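Local coordinates for hypothetical protein (Methanosarcina mazei, PDB 2I1S) that is of unknown function, belonging to the plasmid pRiA4b ORF-3-like family, at residues 10-15 against 19-24; 151-156 against 169-174; 64-69 against 91-96; 36-41 against 47-52. One frame throughout, in Å; residues are numbered along the deposited sequence.

Contacts 1, 3 and 4 gather around the mixed sheet, while contact 2 sits apart, its centre about 21 Å from the chain centre, in a pair of helices near the C-terminal end. Contacts 1 and 4 are central and buried, and they touch each other: L11 and L13 of the hairpin pack on L37 and I41 of helix 34-44. Contact 3 is also buried, its centre about 37 Å from that of contact 2. Chemistry follows place. Backbone bonds hold contact 1, helped by a lysine that meets an amide and an indole; side-chain hydrogen bonds to a carboxylate mark contacts 3 and 4; surface contact 2 relies on sulfur, ring and methyl packing alone.

Contact 1 (10-15 against 19-24); sequences HLKLSI and TPQIWR
Strands 10-15 and 22-24 run antiparallel at 159°, with L13 and R24 a hydrogen-bonded pair and S14 and W23 the non-hydrogen-bonded pair beside it. L13 N to R24 O and R24 N to L13 O both measure 3.0 Å. K12's first torsion (chi1 -167°) turns CG opposite the backbone N, and the extended chain beyond carries NZ over the face of W23, 4.6 Å from the centroid of the five-membered ring, a cation-pi contact. The same NZ gives a 2.8 Å hydrogen bond to Q21 OE1, tilted 31° from the amide plane. One water accepts from both K12 NZ and Q21 NE2. On the face carrying L13, I15, I22 and R24, I15 CD1 meets I22 CG2 at 3.8 Å, and R24 NE is hydrogen-bonded to V44 O at the end of helix 34-44. The chemistry is thus divided: amide oxygen, indole face and water probably stabilise K12's ammonium together, while carbonyl oxygens hold R24's guanidinium on a mainly apolar face.

Contact 2 (151-156 against 169-174); sequences EEMLEV and VLWLGD
M153 SD is the polarisable atom at the centre of the contact, for no hydrogen bond joins 151-156 to 169-174. SD sits 3.7 Å from W171 CE3, over one face of the indole and shifted toward the rim, a Met-aromatic contact in which the two side chains cross at about a right angle. Measured to the centroid of the six-membered ring, SD is at 4.1 Å. The methyl shares that face: M153 CE lies 4.2 Å from the same centroid as a CH-pi contact. A bend at the end of the methionine chain (chi3 -51°) turns CE so that it also meets L172 CD2, at 3.6 Å. The other leucine methyl, L172 CD1, approaches M153 CB at 4.1 Å, so the two methyls touch the methionine at CE and at CB, the chains crossing at a slant. An alanine in place of L172 would probably open a gap beside M153 CE and set the thioether free to turn away from the indole. W171 is exposed, and the contact lies at the surface. L172 also touches L157 of helix 146-157, and M153 touches T168 of helix 165-172, so the two helices pack on each other, with loop residues S144 and P141 alongside, well away from the chain's centre.

Contact 3 (64-69 against 91-96); sequences MLDKIG and SDYFTL
Y93 meets strand 65-69 with both its hydroxyl and its ring, and these touches make the tight part of the contact. The phenol OH donates to D66 OD2 at 2.6 Å, arriving on the anti lone pair of that oxygen. OD2 lies in the plane of the ring at its edge, with the carboxylate turned 77° from it. Over one face comes I68 CD1, 4.1 Å from the ring centroid and 18° off the normal, a CH-pi contact. CG1 of I68 lies opposite the carbonyl carbon (chi1 -53°), and with the extended second torsion this sends CD1 across to the ring. By contrast, L65 and K67 point away from Y93 and are exposed. F34 sets its ring nearly perpendicular to that of Y93, and V83 and M57 also touch it. A phenylalanine here would probably keep the CH-pi packing but leave D66 OD2 without its phenol donor. The buried ring is thus packed by apolar groups, while its hydroxyl is satisfied by a partly exposed carboxylate.

Contact 4 (36-41 against 47-52); sequences DLHKAI and WEDYHL
A His-carboxylate hydrogen bond, H38 to D49, ties helix 34-44 to the loop that follows it. H38 NE2 donates to D49 OD2 at 2.9 Å with an angle of 160° at the hydrogen. The oxygen lies close to the imidazole plane, yet the N-H meets it from above the carboxylate, 41° out of that plane. CG of H38 stands anti to the backbone N (chi1 157°), swinging the ring off the helix toward the loop. Its other nitrogen, ND1, is hydrogen-bonded to Y103 OH, and H53 stacks on the ring, which probably fixes the rotation of the imidazole. D49 N is hydrogen-bonded to Q42 OE1, which probably helps place the loop. Further along, I41 and W47 lie side by side, I41 CG2 4.1 Å from W47 CZ3, while W47 NE1 is bonded to V140 O. In the fold, helix 34-44 packs through L37 and I41 on L11 and L13 of strand 7-15 and on F55 of strand 53-58, with Y103 and Y105 of strand 100-105 bordering the loop.

Contact 1 (10-15 against 19-24)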
loop_
_atom_site.group_PDB
_atom_site.type_symbol
_atom_site.label_atom_id
_atom_site.label_comp_id
_atom_site.label_asym_id
_atom_site.label_seq_id
_atom_site.Cartn_x
_atom_site.Cartn_y
_atom_site.Cartn_z
ATOM N N HIS A 10 -11.028 5.767 6.818
ATOM C CA HIS A 10 -10.561 4.427 7.201
ATOM C C HIS A 10 -10.388 3.560 5.942
ATOM O O HIS A 10 -11.389 3.154 5.294
ATOM C CB HIS A 10 -11.525 3.752 8.186
ATOM C CG HIS A 10 -11.829 4.586 9.397
ATOM N ND1 HIS A 10 -11.801 4.079 10.680
ATOM C CD2 HIS A 10 -12.163 5.895 9.524
ATOM C CE1 HIS A 10 -12.104 5.036 11.544
ATOM N NE2 HIS A 10 -12.322 6.149 10.867
ATOM N N LEU A 11 -9.115 3.292 5.605
ATOM C CA LEU A 11 -8.741 2.651 4.346
ATOM C C LEU A 11 -8.247 1.251 4.606
ATOM O O LEU A 11 -7.499 1.050 5.557
ATOM C CB LEU A 11 -7.611 3.454 3.665
ATOM C CG LEU A 11 -7.939 4.901 3.276
ATOM C CD1 LEU A 11 -6.698 5.577 2.666
ATOM C CD2 LEU A 11 -9.182 5.035 2.320
ATOM N N LYS A 12 -8.643 0.276 3.795
ATOM C CA LYS A 12 -7.883 -0.976 3.780
ATOM C C LYS A 12 -6.963 -0.982 2.583
ATOM O O LYS A 12 -7.330 -0.510 1.505
ATOM C CB LYS A 12 -8.778 -2.197 3.755
ATOM C CG LYS A 12 -8.047 -3.494 4.041
ATOM C CD LYS A 12 -9.005 -4.651 3.936
ATOM C CE LYS A 12 -8.209 -5.948 3.993
ATOM N NZ LYS A 12 -8.999 -7.167 3.689
ATOM N N LEU A 13 -5.744 -1.466 2.803
ATOM C CA LEU A 13 -4.715 -1.606 1.761
ATOM C C LEU A 13 -4.321 -3.058 1.670
ATOM O O LEU A 13 -3.878 -3.635 2.678
ATOM C CB LEU A 13 -3.469 -0.811 2.104
ATOM C CG LEU A 13 -3.647 0.617 2.636
ATOM C CD1 LEU A 13 -2.290 1.240 2.889
ATOM C CD2 LEU A 13 -4.482 1.479 1.709
ATOM N N SER A 14 -4.496 -3.666 0.494
ATOM C CA SER A 14 -4.127 -5.067 0.317
ATOM C C SER A 14 -3.215 -5.269 -0.877
ATOM O O SER A 14 -3.472 -4.768 -1.969
ATOM C CB SER A 14 -5.366 -5.994 0.245
ATOM O OG SER A 14 -5.915 -6.122 -1.064
ATOM N N ILE A 15 -2.134 -6.004 -0.655
ATOM C CA ILE A 15 -1.287 -6.431 -1.752
ATOM C C ILE A 15 -2.082 -7.476 -2.558
ATOM O O ILE A 15 -2.508 -8.521 -2.015
ATOM C CB ILE A 15 0.074 -7.013 -1.255
ATOM C CG1 ILE A 15 0.932 -5.930 -0.667
ATOM C CG2 ILE A 15 0.867 -7.622 -2.425
ATOM C CD1 ILE A 15 2.191 -6.460 -0.064
ATOM N N THR A 19 -1.654 -14.918 -1.508
ATOM C CA THR A 19 -2.521 -15.484 -0.482
ATOM C C THR A 19 -1.671 -16.382 0.453
ATOM O O THR A 19 -0.677 -16.987 0.009
ATOM C CB THR A 19 -3.760 -16.241 -1.041
ATOM O OG1 THR A 19 -3.308 -17.307 -1.856
ATOM C CG2 THR A 19 -4.642 -15.354 -1.877
ATOM N N PRO A 20 -2.003 -16.409 1.760
ATOM C CA PRO A 20 -2.937 -15.520 2.442
ATOM C C PRO A 20 -2.669 -14.026 2.183
ATOM O O PRO A 20 -1.535 -13.628 1.860
ATOM C CB PRO A 20 -2.705 -15.858 3.920
ATOM C CG PRO A 20 -2.234 -17.231 3.937
ATOM C CD PRO A 20 -1.459 -17.441 2.673
ATOM N N GLN A 21 -3.692 -13.209 2.378
ATOM C CA GLN A 21 -3.637 -11.773 2.132
ATOM C C GLN A 21 -2.697 -10.948 3.048
ATOM O O GLN A 21 -2.668 -11.113 4.245
ATOM C CB GLN A 21 -5.056 -11.217 2.136
ATOM C CG GLN A 21 -5.151 -9.765 1.807
ATOM C CD GLN A 21 -6.567 -9.288 1.808
ATOM O OE1 GLN A 21 -7.209 -9.201 2.851
ATOM N NE2 GLN A 21 -7.080 -8.987 0.636
ATOM N N ILE A 22 -1.870 -10.107 2.441
ATOM C CA ILE A 22 -1.053 -9.157 3.181
ATOM C C ILE A 22 -1.845 -7.843 3.151
ATOM O O ILE A 22 -2.182 -7.363 2.063
ATOM C CB ILE A 22 0.336 -8.944 2.513
ATOM C CG1 ILE A 22 1.129 -10.267 2.316
ATOM C CG2 ILE A 22 1.138 -7.900 3.256
ATOM C CD1 ILE A 22 2.345 -10.097 1.400
ATOM N N TRP A 23 -2.187 -7.297 4.325
ATOM C CA TRP A 23 -2.998 -6.065 4.388
ATOM C C TRP A 23 -2.659 -5.234 5.600
ATOM O O TRP A 23 -2.062 -5.734 6.558
ATOM C CB TRP A 23 -4.515 -6.342 4.357
ATOM C CG TRP A 23 -5.019 -7.170 5.557
ATOM C CD1 TRP A 23 -5.099 -8.529 5.617
ATOM C CD2 TRP A 23 -5.426 -6.686 6.846
ATOM N NE1 TRP A 23 -5.548 -8.921 6.828
ATOM C CE2 TRP A 23 -5.744 -7.820 7.624
ATOM C CE3 TRP A 23 -5.517 -5.402 7.437
ATOM C CZ2 TRP A 23 -6.186 -7.731 8.968
ATOM C CZ3 TRP A 23 -5.966 -5.308 8.761
ATOM C CH2 TRP A 23 -6.331 -6.483 9.510
ATOM N N ARG A 24 -3.043 -3.955 5.516
ATOM C CA ARG A 24 -2.934 -2.950 6.595
ATOM C C ARG A 24 -4.190 -2.105 6.629
ATOM O O ARG A 24 -4.824 -1.842 5.587
ATOM C CB ARG A 24 -1.759 -1.997 6.362
ATOM C CG ARG A 24 -0.549 -2.660 5.821
ATOM C CD ARG A 24 0.105 -3.381 6.938
ATOM N NE ARG A 24 1.480 -3.830 6.668
ATOM C CZ ARG A 24 1.816 -5.101 6.556
ATOM N NH1 ARG A 24 3.066 -5.418 6.438
ATOM N NH2 ARG A 24 0.893 -6.054 6.571
HETATM O O HOH W 1 -8.945 -7.080 0.900
HETATM O O HOH W 2 -5.313 -8.892 -1.740
HETATM O O HOH W 3 -1.745 -10.322 -0.443
#

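Contact 2 (151-156 against 169-174)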
loop_
_atom_site.group_PDB
_atom_site.type_symbol
_atom_site.label_atom_id
_atom_site.label_comp_id
_atom_site.label_asym_id
_atom_site.label_seq_id
_atom_site.Cartn_x
_atom_site.Cartn_y
_atom_site.Cartn_z
ATOM N N GLU A 151 6.412 -15.340 -3.764
ATOM C CA GLU A 151 5.858 -16.653 -3.428
ATOM C C GLU A 151 6.864 -17.798 -3.666
ATOM O O GLU A 151 6.908 -18.733 -2.873
ATOM C CB GLU A 151 4.525 -16.910 -4.133
ATOM C CG GLU A 151 3.357 -16.111 -3.553
ATOM C CD GLU A 151 2.643 -16.766 -2.343
ATOM O OE1 GLU A 151 3.300 -17.477 -1.537
ATOM O OE2 GLU A 151 1.394 -16.564 -2.203
ATOM N N GLU A 152 7.659 -17.732 -4.732
ATOM C CA GLU A 152 8.704 -18.740 -4.967
ATOM C C GLU A 152 9.704 -18.811 -3.806
ATOM O O GLU A 152 9.997 -19.890 -3.317
ATOM C CB GLU A 152 9.472 -18.479 -6.263
ATOM C CG GLU A 152 8.707 -18.760 -7.541
ATOM C CD GLU A 152 9.468 -18.264 -8.791
ATOM O OE1 GLU A 152 10.660 -17.854 -8.641
ATOM O OE2 GLU A 152 8.876 -18.283 -9.915
ATOM N N MET A 153 10.236 -17.672 -3.373
ATOM C CA MET A 153 11.041 -17.614 -2.144
ATOM C C MET A 153 10.349 -18.272 -0.917
ATOM O O MET A 153 10.966 -19.067 -0.239
ATOM C CB MET A 153 11.415 -16.173 -1.830
ATOM C CG MET A 153 12.553 -15.652 -2.741
ATOM S SD MET A 153 13.316 -14.076 -2.337
ATOM C CE MET A 153 11.942 -13.020 -2.161
ATOM N N LEU A 154 9.075 -17.957 -0.655
ATOM C CA LEU A 154 8.344 -18.547 0.482
ATOM C C LEU A 154 8.177 -20.046 0.382
ATOM O O LEU A 154 8.158 -20.718 1.403
ATOM C CB LEU A 154 6.969 -17.892 0.698
ATOM C CG LEU A 154 6.943 -16.394 1.031
ATOM C CD1 LEU A 154 5.547 -15.987 1.397
ATOM C CD2 LEU A 154 7.938 -16.063 2.153
ATOM N N GLU A 155 8.046 -20.555 -0.848
ATOM C CA GLU A 155 7.946 -21.997 -1.122
ATOM C C GLU A 155 9.265 -22.694 -0.790
ATOM O O GLU A 155 9.272 -23.711 -0.078
ATOM C CB GLU A 155 7.529 -22.272 -2.582
ATOM C CG GLU A 155 6.061 -22.062 -2.866
ATOM C CD GLU A 155 5.154 -23.011 -2.063
ATOM O OE1 GLU A 155 5.141 -24.242 -2.330
ATOM O OE2 GLU A 155 4.434 -22.522 -1.167
ATOM N N VAL A 156 10.360 -22.150 -1.313
ATOM C CA VAL A 156 11.721 -22.512 -0.886
ATOM C C VAL A 156 11.876 -22.560 0.642
ATOM O O VAL A 156 12.444 -23.514 1.177
ATOM C CB VAL A 156 12.798 -21.547 -1.477
ATOM C CG1 VAL A 156 14.117 -21.683 -0.740
ATOM C CG2 VAL A 156 12.999 -21.784 -2.970
ATOM N N VAL A 169 17.451 -17.676 2.188
ATOM C CA VAL A 169 17.688 -17.147 3.541
ATOM C C VAL A 169 18.609 -15.938 3.505
ATOM O O VAL A 169 18.330 -14.947 4.190
ATOM C CB VAL A 169 18.240 -18.235 4.522
ATOM C CG1 VAL A 169 18.650 -17.635 5.875
ATOM C CG2 VAL A 169 17.185 -19.328 4.734
ATOM N N LEU A 170 19.680 -16.026 2.706
ATOM C CA LEU A 170 20.642 -14.943 2.564
ATOM C C LEU A 170 19.961 -13.710 1.955
ATOM O O LEU A 170 20.165 -12.580 2.416
ATOM C CB LEU A 170 21.872 -15.387 1.752
ATOM C CG LEU A 170 23.111 -14.461 1.783
ATOM C CD1 LEU A 170 23.794 -14.367 3.158
ATOM C CD2 LEU A 170 24.147 -14.851 0.717
ATOM N N TRP A 171 19.105 -13.975 0.963
ATOM C CA TRP A 171 18.376 -12.967 0.198
ATOM C C TRP A 171 17.417 -12.179 1.122
ATOM O O TRP A 171 17.435 -10.946 1.129
ATOM C CB TRP A 171 17.597 -13.630 -0.975
ATOM C CG TRP A 171 17.248 -12.694 -2.095
ATOM C CD1 TRP A 171 17.794 -12.686 -3.352
ATOM C CD2 TRP A 171 16.258 -11.636 -2.087
ATOM N NE1 TRP A 171 17.221 -11.695 -4.119
ATOM C CE2 TRP A 171 16.277 -11.036 -3.372
ATOM C CE3 TRP A 171 15.333 -11.163 -1.136
ATOM C CZ2 TRP A 171 15.430 -9.949 -3.718
ATOM C CZ3 TRP A 171 14.498 -10.075 -1.475
ATOM C CH2 TRP A 171 14.564 -9.477 -2.751
ATOM N N LEU A 172 16.611 -12.909 1.897
ATOM C CA LEU A 172 15.574 -12.327 2.748
ATOM C C LEU A 172 16.090 -11.958 4.124
ATOM O O LEU A 172 15.465 -11.164 4.813
ATOM C CB LEU A 172 14.362 -13.288 2.860
ATOM C CG LEU A 172 13.467 -13.507 1.626
ATOM C CD1 LEU A 172 12.569 -14.710 1.821
ATOM C CD2 LEU A 172 12.628 -12.271 1.343
ATOM N N GLY A 173 17.229 -12.530 4.508
ATOM C CA GLY A 173 17.832 -12.283 5.821
ATOM C C GLY A 173 17.457 -13.317 6.875
ATOM O O GLY A 173 16.375 -13.936 6.822
ATOM N N ASP A 174 18.336 -13.474 7.858
ATOM C CA ASP A 174 18.162 -14.457 8.936
ATOM C C ASP A 174 16.845 -14.338 9.651
ATOM O O ASP A 174 16.184 -15.338 9.904
ATOM C CB ASP A 174 19.271 -14.305 9.993
ATOM C CG ASP A 174 20.381 -15.295 9.809
ATOM O OD1 ASP A 174 20.155 -16.299 9.086
ATOM O OD2 ASP A 174 21.476 -15.069 10.381
#

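Contact 3 (64-69 against 91-96)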
loop_
_atom_site.group_PDB
_atom_site.type_symbol
_atom_site.label_atom_id
_atom_site.label_comp_id
_atom_site.label_asym_id
_atom_site.label_seq_id
_atom_site.Cartn_x
_atom_site.Cartn_y
_atom_site.Cartn_z
ATOM N N MET A 64 -15.144 8.370 -15.667
ATOM C CA MET A 64 -13.943 7.889 -16.381
ATOM C C MET A 64 -12.869 7.471 -15.382
ATOM O O MET A 64 -12.840 7.970 -14.259
ATOM C CB MET A 64 -13.345 8.986 -17.281
ATOM C CG MET A 64 -14.311 9.695 -18.204
ATOM S SD MET A 64 -14.775 8.681 -19.624
ATOM C CE MET A 64 -13.149 8.066 -20.119
ATOM N N LEU A 65 -11.980 6.575 -15.819
ATOM C CA LEU A 65 -10.819 6.114 -15.048
ATOM C C LEU A 65 -9.658 7.106 -15.200
ATOM O O LEU A 65 -9.127 7.278 -16.288
ATOM C CB LEU A 65 -10.398 4.708 -15.538
ATOM C CG LEU A 65 -9.329 3.892 -14.760
ATOM C CD1 LEU A 65 -9.857 3.306 -13.433
ATOM C CD2 LEU A 65 -8.725 2.765 -15.613
ATOM N N ASP A 66 -9.292 7.781 -14.115
ATOM C CA ASP A 66 -8.144 8.705 -14.102
ATOM C C ASP A 66 -6.866 8.020 -13.640
ATOM O O ASP A 66 -6.901 7.214 -12.719
ATOM C CB ASP A 66 -8.404 9.901 -13.162
ATOM C CG ASP A 66 -9.436 10.880 -13.712
ATOM O OD1 ASP A 66 -9.793 10.798 -14.918
ATOM O OD2 ASP A 66 -9.870 11.761 -12.933
ATOM N N LYS A 67 -5.745 8.353 -14.272
ATOM C CA LYS A 67 -4.432 7.959 -13.795
ATOM C C LYS A 67 -3.842 9.115 -12.982
ATOM O O LYS A 67 -3.783 10.256 -13.466
ATOM C CB LYS A 67 -3.499 7.635 -14.957
ATOM C CG LYS A 67 -3.670 6.261 -15.597
ATOM C CD LYS A 67 -2.361 5.864 -16.323
ATOM C CE LYS A 67 -2.342 4.405 -16.838
ATOM N NZ LYS A 67 -3.272 4.175 -17.991
ATOM N N ILE A 68 -3.392 8.825 -11.760
ATOM C CA ILE A 68 -2.868 9.869 -10.876
ATOM C C ILE A 68 -1.441 9.516 -10.437
ATOM O O ILE A 68 -1.201 8.420 -9.948
ATOM C CB ILE A 68 -3.797 10.082 -9.636
ATOM C CG1 ILE A 68 -5.243 10.324 -10.060
ATOM C CG2 ILE A 68 -3.283 11.184 -8.730
ATOM C CD1 ILE A 68 -6.245 9.844 -9.012
ATOM N N GLY A 69 -0.493 10.429 -10.626
ATOM C CA GLY A 69 0.893 10.136 -10.305
ATOM C C GLY A 69 1.752 11.373 -10.333
ATOM O O GLY A 69 1.246 12.496 -10.382
ATOM N N SER A 91 -10.505 13.436 -1.152
ATOM C CA SER A 91 -11.880 13.927 -0.985
ATOM C C SER A 91 -12.601 14.291 -2.284
ATOM O O SER A 91 -13.817 14.436 -2.299
ATOM C CB SER A 91 -11.900 15.128 -0.028
ATOM O OG SER A 91 -11.407 16.317 -0.637
ATOM N N ASP A 92 -11.848 14.444 -3.366
ATOM C CA ASP A 92 -12.429 14.648 -4.687
ATOM C C ASP A 92 -12.769 13.331 -5.396
ATOM O O ASP A 92 -13.537 13.333 -6.368
ATOM C CB ASP A 92 -11.473 15.471 -5.540
ATOM C CG ASP A 92 -11.468 16.951 -5.144
ATOM O OD1 ASP A 92 -12.545 17.487 -4.770
ATOM O OD2 ASP A 92 -10.375 17.570 -5.203
ATOM N N TYR A 93 -12.211 12.221 -4.899
ATOM C CA TYR A 93 -12.354 10.904 -5.532
ATOM C C TYR A 93 -13.080 9.838 -4.707
ATOM O O TYR A 93 -14.003 9.185 -5.207
ATOM C CB TYR A 93 -10.992 10.355 -5.932
ATOM C CG TYR A 93 -10.431 10.959 -7.194
ATOM C CD1 TYR A 93 -10.687 10.384 -8.425
ATOM C CD2 TYR A 93 -9.618 12.084 -7.144
ATOM C CE1 TYR A 93 -10.173 10.923 -9.581
ATOM C CE2 TYR A 93 -9.098 12.640 -8.296
ATOM C CZ TYR A 93 -9.382 12.061 -9.521
ATOM O OH TYR A 93 -8.864 12.601 -10.682
ATOM N N PHE A 94 -12.637 9.638 -3.468
ATOM C CA PHE A 94 -13.228 8.628 -2.595
ATOM C C PHE A 94 -14.552 9.104 -2.011
ATOM O O PHE A 94 -14.643 10.170 -1.396
ATOM C CB PHE A 94 -12.280 8.244 -1.446
ATOM C CG PHE A 94 -11.082 7.419 -1.869
ATOM C CD1 PHE A 94 -9.875 8.040 -2.198
ATOM C CD2 PHE A 94 -11.144 6.018 -1.869
ATOM C CE1 PHE A 94 -8.757 7.287 -2.583
ATOM C CE2 PHE A 94 -10.046 5.256 -2.236
ATOM C CZ PHE A 94 -8.834 5.896 -2.594
ATOM N N THR A 95 -15.584 8.301 -2.221
ATOM C CA THR A 95 -16.847 8.473 -1.537
ATOM C C THR A 95 -17.305 7.063 -1.174
ATOM O O THR A 95 -16.607 6.079 -1.471
ATOM C CB THR A 95 -17.906 9.180 -2.433
ATOM O OG1 THR A 95 -18.661 8.208 -3.170
ATOM C CG2 THR A 95 -17.237 10.179 -3.404
ATOM N N LEU A 96 -18.469 6.965 -0.542
ATOM C CA LEU A 96 -19.029 5.675 -0.179
ATOM C C LEU A 96 -19.599 4.881 -1.384
ATOM O O LEU A 96 -19.643 3.654 -1.333
ATOM C CB LEU A 96 -20.049 5.819 0.972
ATOM C CG LEU A 96 -19.610 6.489 2.292
ATOM C CD1 LEU A 96 -20.819 6.764 3.195
ATOM C CD2 LEU A 96 -18.532 5.693 3.063
#

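Contact 4 (36-41 against 47-52)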
loop_
_atom_site.group_PDB
_atom_site.type_symbol
_atom_site.label_atom_id
_atom_site.label_comp_id
_atom_site.label_asym_id
_atom_site.label_seq_id
_atom_site.Cartn_x
_atom_site.Cartn_y
_atom_site.Cartn_z
ATOM N N ASP A 36 0.430 12.364 -0.453
ATOM C CA ASP A 36 0.318 12.019 0.963
ATOM C C ASP A 36 -0.033 10.558 1.195
ATOM O O ASP A 36 0.560 9.907 2.087
ATOM C CB ASP A 36 -0.771 12.876 1.620
ATOM C CG ASP A 36 -0.377 14.335 1.789
ATOM O OD1 ASP A 36 0.829 14.635 1.937
ATOM O OD2 ASP A 36 -1.287 15.187 1.785
ATOM N N LEU A 37 -0.974 10.046 0.391
ATOM C CA LEU A 37 -1.376 8.637 0.425
ATOM C C LEU A 37 -0.289 7.678 -0.091
ATOM O O LEU A 37 -0.047 6.619 0.514
ATOM C CB LEU A 37 -2.685 8.445 -0.349
ATOM C CG LEU A 37 -3.242 7.018 -0.488
ATOM C CD1 LEU A 37 -3.630 6.465 0.878
ATOM C CD2 LEU A 37 -4.415 6.890 -1.485
ATOM N N HIS A 38 0.345 8.025 -1.216
ATOM C CA HIS A 38 1.527 7.293 -1.681
ATOM C C HIS A 38 2.500 7.089 -0.527
ATOM O O HIS A 38 2.940 5.964 -0.268
ATOM C CB HIS A 38 2.206 8.045 -2.825
ATOM C CG HIS A 38 3.655 7.704 -3.003
ATOM N ND1 HIS A 38 4.083 6.457 -3.400
ATOM C CD2 HIS A 38 4.776 8.458 -2.869
ATOM C CE1 HIS A 38 5.400 6.453 -3.504
ATOM N NE2 HIS A 38 5.844 7.654 -3.180
ATOM N N LYS A 39 2.812 8.164 0.194
ATOM C CA LYS A 39 3.750 8.082 1.329
ATOM C C LYS A 39 3.274 7.210 2.493
ATOM O O LYS A 39 4.094 6.666 3.220
ATOM C CB LYS A 39 4.131 9.465 1.831
ATOM C CG LYS A 39 4.914 10.251 0.832
ATOM C CD LYS A 39 5.119 11.652 1.324
ATOM C CE LYS A 39 5.925 12.454 0.316
ATOM N NZ LYS A 39 5.820 13.943 0.593
ATOM N N ALA A 40 1.964 7.100 2.684
ATOM C CA ALA A 40 1.410 6.318 3.798
ATOM C C ALA A 40 1.478 4.822 3.442
ATOM O O ALA A 40 1.880 3.977 4.253
ATOM C CB ALA A 40 -0.032 6.775 4.124
ATOM N N ILE A 41 1.099 4.514 2.208
ATOM C CA ILE A 41 1.398 3.218 1.589
ATOM C C ILE A 41 2.877 2.781 1.716
ATOM O O ILE A 41 3.157 1.647 2.158
ATOM C CB ILE A 41 0.882 3.133 0.086
ATOM C CG1 ILE A 41 -0.626 3.409 0.014
ATOM C CG2 ILE A 41 1.184 1.723 -0.506
ATOM C CD1 ILE A 41 -1.159 3.543 -1.465
ATOM N N TRP A 47 8.358 0.033 2.425
ATOM C CA TRP A 47 9.020 0.238 1.154
ATOM C C TRP A 47 9.941 1.475 1.217
ATOM O O TRP A 47 9.920 2.236 2.179
ATOM C CB TRP A 47 7.974 0.324 0.034
ATOM C CG TRP A 47 7.369 -1.009 -0.356
ATOM C CD1 TRP A 47 7.943 -2.254 -0.215
ATOM C CD2 TRP A 47 6.092 -1.235 -0.992
ATOM N NE1 TRP A 47 7.102 -3.220 -0.698
ATOM C CE2 TRP A 47 5.962 -2.628 -1.182
ATOM C CE3 TRP A 47 5.050 -0.394 -1.419
ATOM C CZ2 TRP A 47 4.820 -3.205 -1.766
ATOM C CZ3 TRP A 47 3.898 -0.982 -1.999
ATOM C CH2 TRP A 47 3.814 -2.362 -2.185
ATOM N N GLU A 48 10.741 1.678 0.178
ATOM C CA GLU A 48 11.874 2.605 0.243
ATOM C C GLU A 48 11.751 3.792 -0.746
ATOM O O GLU A 48 12.640 4.636 -0.855
ATOM C CB GLU A 48 13.161 1.820 -0.030
ATOM C CG GLU A 48 13.680 0.955 1.086
ATOM C CD GLU A 48 14.170 1.764 2.233
ATOM O OE1 GLU A 48 14.558 2.928 2.036
ATOM O OE2 GLU A 48 14.160 1.256 3.359
ATOM N N ASP A 49 10.647 3.824 -1.469
ATOM C CA ASP A 49 10.414 4.774 -2.552
ATOM C C ASP A 49 11.495 4.850 -3.647
ATOM O O ASP A 49 11.889 5.919 -4.082
ATOM C CB ASP A 49 10.028 6.161 -2.023
ATOM C CG ASP A 49 9.026 6.849 -2.933
ATOM O OD1 ASP A 49 8.574 6.229 -3.923
ATOM O OD2 ASP A 49 8.662 7.987 -2.656
ATOM N N TYR A 50 11.925 3.692 -4.125
ATOM C CA TYR A 50 13.013 3.608 -5.094
ATOM C C TYR A 50 12.488 3.731 -6.508
ATOM O O TYR A 50 13.245 4.072 -7.446
ATOM C CB TYR A 50 13.606 2.205 -5.040
ATOM C CG TYR A 50 14.463 1.884 -3.846
ATOM C CD1 TYR A 50 15.420 2.777 -3.417
ATOM C CD2 TYR A 50 14.355 0.643 -3.202
ATOM C CE1 TYR A 50 16.244 2.474 -2.330
ATOM C CE2 TYR A 50 15.184 0.307 -2.131
ATOM C CZ TYR A 50 16.117 1.238 -1.695
ATOM O OH TYR A 50 16.961 0.971 -0.657
ATOM N N HIS A 51 11.202 3.387 -6.669
ATOM C CA HIS A 51 10.675 3.084 -7.993
ATOM C C HIS A 51 9.542 4.040 -8.316
ATOM O O HIS A 51 9.158 4.842 -7.472
ATOM C CB HIS A 51 10.187 1.628 -8.055
ATOM C CG HIS A 51 11.214 0.627 -7.641
ATOM N ND1 HIS A 51 12.352 0.360 -8.395
ATOM C CD2 HIS A 51 11.302 -0.141 -6.532
ATOM C CE1 HIS A 51 13.078 -0.553 -7.769
ATOM N NE2 HIS A 51 12.462 -0.867 -6.634
ATOM N N LEU A 52 9.026 3.931 -9.549
ATOM C CA LEU A 52 7.869 4.689 -9.991
ATOM C C LEU A 52 6.596 4.128 -9.365
ATOM O O LEU A 52 6.544 2.952 -9.012
ATOM C CB LEU A 52 7.798 4.734 -11.535
ATOM C CG LEU A 52 9.028 5.317 -12.224
ATOM C CD1 LEU A 52 8.845 5.365 -13.726
ATOM C CD2 LEU A 52 9.406 6.709 -11.698
#